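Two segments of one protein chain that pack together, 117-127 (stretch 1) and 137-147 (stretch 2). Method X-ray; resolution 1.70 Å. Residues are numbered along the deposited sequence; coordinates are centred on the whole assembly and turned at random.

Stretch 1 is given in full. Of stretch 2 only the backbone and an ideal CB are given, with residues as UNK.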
# COMPACT_ATOMS: atom_id res chain seq x y z
N GLN B 117 3.53 -2.78 26.53
CA GLN B 117 3.80 -4.04 27.24
C GLN B 117 2.62 -4.99 27.11
O GLN B 117 2.71 -6.16 27.49
CB GLN B 117 4.14 -3.77 28.72
CG GLN B 117 5.64 -3.57 28.98
CD GLN B 117 6.19 -2.34 28.28
OE1 GLN B 117 5.69 -1.23 28.48
NE2 GLN B 117 7.23 -2.53 27.44
N ALA B 118 1.50 -4.49 26.57
CA ALA B 118 0.29 -5.30 26.43
C ALA B 118 0.31 -6.26 25.23
O ALA B 118 0.94 -5.99 24.20
CB ALA B 118 -0.95 -4.37 26.35
N THR B 119 -0.34 -7.42 25.36
CA THR B 119 -0.40 -8.35 24.23
C THR B 119 -1.80 -8.13 23.64
O THR B 119 -2.63 -7.48 24.25
CB THR B 119 -0.25 -9.85 24.67
OG1 THR B 119 -1.18 -10.14 25.72
CG2 THR B 119 1.17 -10.14 25.12
N GLY B 120 -2.05 -8.67 22.45
CA GLY B 120 -3.34 -8.44 21.82
C GLY B 120 -3.16 -7.42 20.68
O GLY B 120 -2.04 -7.21 20.21
N ASN B 121 -4.24 -6.77 20.28
CA ASN B 121 -4.20 -5.80 19.20
C ASN B 121 -3.80 -4.43 19.67
O ASN B 121 -4.38 -3.91 20.62
CB ASN B 121 -5.59 -5.71 18.55
CG ASN B 121 -5.93 -6.98 17.82
OD1 ASN B 121 -6.99 -7.61 18.05
ND2 ASN B 121 -5.04 -7.39 16.96
N LEU B 122 -2.79 -3.86 19.03
CA LEU B 122 -2.35 -2.49 19.35
C LEU B 122 -2.58 -1.75 18.03
O LEU B 122 -2.17 -2.24 16.96
CB LEU B 122 -0.86 -2.44 19.71
CG LEU B 122 -0.37 -3.39 20.82
CD1 LEU B 122 1.13 -3.05 21.17
CD2 LEU B 122 -1.25 -3.23 22.05
N VAL B 123 -3.22 -0.59 18.10
CA VAL B 123 -3.51 0.20 16.90
C VAL B 123 -2.53 1.36 16.81
O VAL B 123 -2.56 2.29 17.60
CB VAL B 123 -5.00 0.69 16.93
CG1 VAL B 123 -5.35 1.38 15.61
CG2 VAL B 123 -5.93 -0.51 17.21
N VAL B 124 -1.63 1.28 15.84
CA VAL B 124 -0.61 2.30 15.66
C VAL B 124 -1.03 3.40 14.67
O VAL B 124 -1.36 3.13 13.51
CB VAL B 124 0.67 1.66 15.15
CG1 VAL B 124 1.75 2.73 15.01
CG2 VAL B 124 1.07 0.51 16.09
N PRO B 125 -1.01 4.66 15.11
CA PRO B 125 -1.40 5.76 14.23
C PRO B 125 -0.23 6.33 13.43
O PRO B 125 0.92 6.35 13.90
CB PRO B 125 -1.95 6.82 15.21
CG PRO B 125 -0.97 6.68 16.37
CD PRO B 125 -0.81 5.12 16.50
N VAL B 126 -0.53 6.79 12.23
CA VAL B 126 0.48 7.42 11.39
C VAL B 126 -0.18 8.59 10.66
O VAL B 126 -1.31 8.48 10.17
CB VAL B 126 1.03 6.46 10.28
CG1 VAL B 126 2.10 7.19 9.46
CG2 VAL B 126 1.66 5.18 10.92
N VAL B 127 0.52 9.72 10.59
CA VAL B 127 0.03 10.83 9.79
C VAL B 127 1.16 11.20 8.82
O VAL B 127 2.33 11.24 9.21
CB VAL B 127 -0.35 12.05 10.66
CG1 VAL B 127 -0.85 13.19 9.78
CG2 VAL B 127 -1.50 11.63 11.61
N UNK B 137 -3.68 9.74 6.52
CA UNK B 137 -3.69 9.16 7.88
C UNK B 137 -3.89 7.66 7.76
O UNK B 137 -4.60 7.20 6.87
CB UNK B 137 -4.78 9.78 8.75
N UNK B 138 -3.28 6.91 8.67
CA UNK B 138 -3.47 5.47 8.71
C UNK B 138 -3.48 5.01 10.17
O UNK B 138 -2.97 5.70 11.08
CB UNK B 138 -2.38 4.75 7.91
N UNK B 139 -4.10 3.85 10.38
CA UNK B 139 -4.07 3.17 11.68
C UNK B 139 -3.74 1.73 11.28
O UNK B 139 -4.44 1.15 10.48
CB UNK B 139 -5.38 3.30 12.47
N UNK B 140 -2.63 1.19 11.78
CA UNK B 140 -2.22 -0.17 11.47
C UNK B 140 -2.35 -0.98 12.78
O UNK B 140 -1.75 -0.65 13.79
CB UNK B 140 -0.80 -0.21 10.91
N UNK B 141 -3.15 -2.03 12.70
CA UNK B 141 -3.41 -2.89 13.84
C UNK B 141 -2.40 -4.02 13.84
O UNK B 141 -2.31 -4.79 12.88
CB UNK B 141 -4.84 -3.43 13.81
N UNK B 142 -1.61 -4.05 14.90
CA UNK B 142 -0.58 -5.05 15.11
C UNK B 142 -1.09 -6.07 16.11
O UNK B 142 -1.60 -5.69 17.18
CB UNK B 142 0.72 -4.41 15.59
N UNK B 143 -1.00 -7.36 15.78
CA UNK B 143 -1.41 -8.37 16.76
C UNK B 143 -0.11 -8.77 17.50
O UNK B 143 0.85 -9.25 16.87
CB UNK B 143 -2.09 -9.57 16.10
N UNK B 144 -0.09 -8.55 18.81
CA UNK B 144 1.11 -8.79 19.59
C UNK B 144 0.86 -9.95 20.52
O UNK B 144 -0.17 -10.01 21.17
CB UNK B 144 1.53 -7.54 20.37
N UNK B 145 1.80 -10.87 20.56
CA UNK B 145 1.65 -12.04 21.42
C UNK B 145 2.97 -12.43 22.10
O UNK B 145 4.06 -12.21 21.56
CB UNK B 145 1.12 -13.22 20.60
N UNK B 146 2.87 -12.98 23.32
CA UNK B 146 4.05 -13.46 24.03
C UNK B 146 4.35 -14.69 23.20
O UNK B 146 3.53 -15.60 23.11
CB UNK B 146 3.84 -13.74 25.52
N UNK B 147 5.52 -14.71 22.58
CA UNK B 147 5.86 -15.83 21.72
C UNK B 147 7.35 -15.83 21.37
O UNK B 147 7.96 -16.91 21.49
OXT UNK B 147 7.86 -14.75 20.97
CB UNK B 147 5.02 -15.79 20.44

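The two strands run antiparallel, and backbone hydrogen bonds pair G120, L122, V124 and V126 with positions 144, 142, 140 and 138. Side chains alternate between two faces of the sheet. One face carries L122, V124 and V126, the other N121, V123, P125 and V127.

Position 137 lies across from V127, on the V123 face. Its ideal CB is 4.7 Å from V127 CG2, with open space beyond. A long or beta-branched residue would suit. It is R137. Its CG lies 4.3 Å from V127 CG2, and the end leads away to hydrogen bonds elsewhere in the structure.

Position 138 pairs with V126. Its N donates to V126 O at 2.9 Å, and its CB points to the apolar face. Alanine or a larger apolar residue would fit the pattern. It is A138, whose CB is 4.4 Å from V126 CB.

At position 139 the ideal CB is 3.7 Å from V123 CG1, and P125 lies across the strand. No charge is offered there, so polar, long or beta-branched residues are all plausible. The residue is E139. Its CB touches V123 CG1 at 3.8 Å, and its carboxylate finds no partner in stretch 1.

Position 140 faces the same side as V124, and its N donates to V124 O at 2.9 Å. Valine, isoleucine or leucine would suit. It is I140.

Position 141 sits across from V123, with N121 ND2 5.1 Å from its ideal CB. A small beta-branched residue, apolar or polar, fits well. It is T141. Its CG2 is 3.6 Å from N121 ND2, and its OG1 is 3.9 Å from V123 CG2.

Position 142 pairs with L122, and V124 CG2 is 5.0 Å from its ideal CB. A flexible or branched apolar residue is expected. M142 places its CG 4.0 Å from V124 CG2.

At position 143 N121 ND2 comes within 3.8 Å of the ideal CB. A polar or aromatic residue could lie beside the amide. It is Y143, and N121 ND2 meets its ring at the edge, 3.4 Å from CD1.

Position 144 pairs with G120, which has no side chain. L122 flanks the site, so a beta-branched apolar residue is favoured. V144 packs CG2 against L122 CD1 at 3.7 Å, and its CG1 is 3.8 Å from A118 O.

Position 145 points away and tolerates much; it is S145. Position 146 points sideways, near T119 CG2, and suits a polar residue; it is Q146. Position 147 ends the chain out of reach, as A147.

Stretch 2, residues 137-147: RAEITMYVSQA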
# COMPACT_ATOMS: atom_id res chain seq x y z
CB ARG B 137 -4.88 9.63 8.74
CG ARG B 137 -4.97 11.07 9.15
CD ARG B 137 -6.13 11.21 10.22
NE ARG B 137 -7.45 10.91 9.67
CZ ARG B 137 -8.27 11.81 9.13
NH1 ARG B 137 -7.93 13.10 9.08
NH2 ARG B 137 -9.42 11.44 8.58
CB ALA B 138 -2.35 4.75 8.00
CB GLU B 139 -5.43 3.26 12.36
CG GLU B 139 -5.61 4.58 13.12
CD GLU B 139 -7.03 4.76 13.67
OE1 GLU B 139 -7.80 3.76 13.67
OE2 GLU B 139 -7.34 5.89 14.09
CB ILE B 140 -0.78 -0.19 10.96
CG1 ILE B 140 -0.69 0.62 9.66
CG2 ILE B 140 -0.33 -1.66 10.75
CD1 ILE B 140 0.76 0.89 9.16
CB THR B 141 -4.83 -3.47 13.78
OG1 THR B 141 -5.76 -2.37 13.82
CG2 THR B 141 -5.09 -4.39 14.97
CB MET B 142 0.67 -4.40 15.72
CG MET B 142 1.24 -3.26 14.90
SD MET B 142 1.70 -3.83 13.22
CE MET B 142 2.61 -2.39 12.64
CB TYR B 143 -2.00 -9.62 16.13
CG TYR B 143 -2.44 -10.59 17.22
CD1 TYR B 143 -3.55 -10.31 17.99
CD2 TYR B 143 -1.72 -11.76 17.49
CE1 TYR B 143 -3.96 -11.19 19.03
CE2 TYR B 143 -2.12 -12.64 18.53
CZ TYR B 143 -3.25 -12.34 19.28
OH TYR B 143 -3.76 -13.21 20.26
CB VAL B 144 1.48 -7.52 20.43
CG1 VAL B 144 2.71 -7.81 21.33
CG2 VAL B 144 1.75 -6.34 19.50
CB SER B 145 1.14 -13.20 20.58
OG SER B 145 2.10 -13.55 19.59
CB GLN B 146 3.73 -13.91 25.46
CG GLN B 146 4.97 -14.34 26.31
CD GLN B 146 5.33 -15.86 26.23
OE1 GLN B 146 5.97 -16.39 27.16
NE2 GLN B 146 4.93 -16.54 25.15
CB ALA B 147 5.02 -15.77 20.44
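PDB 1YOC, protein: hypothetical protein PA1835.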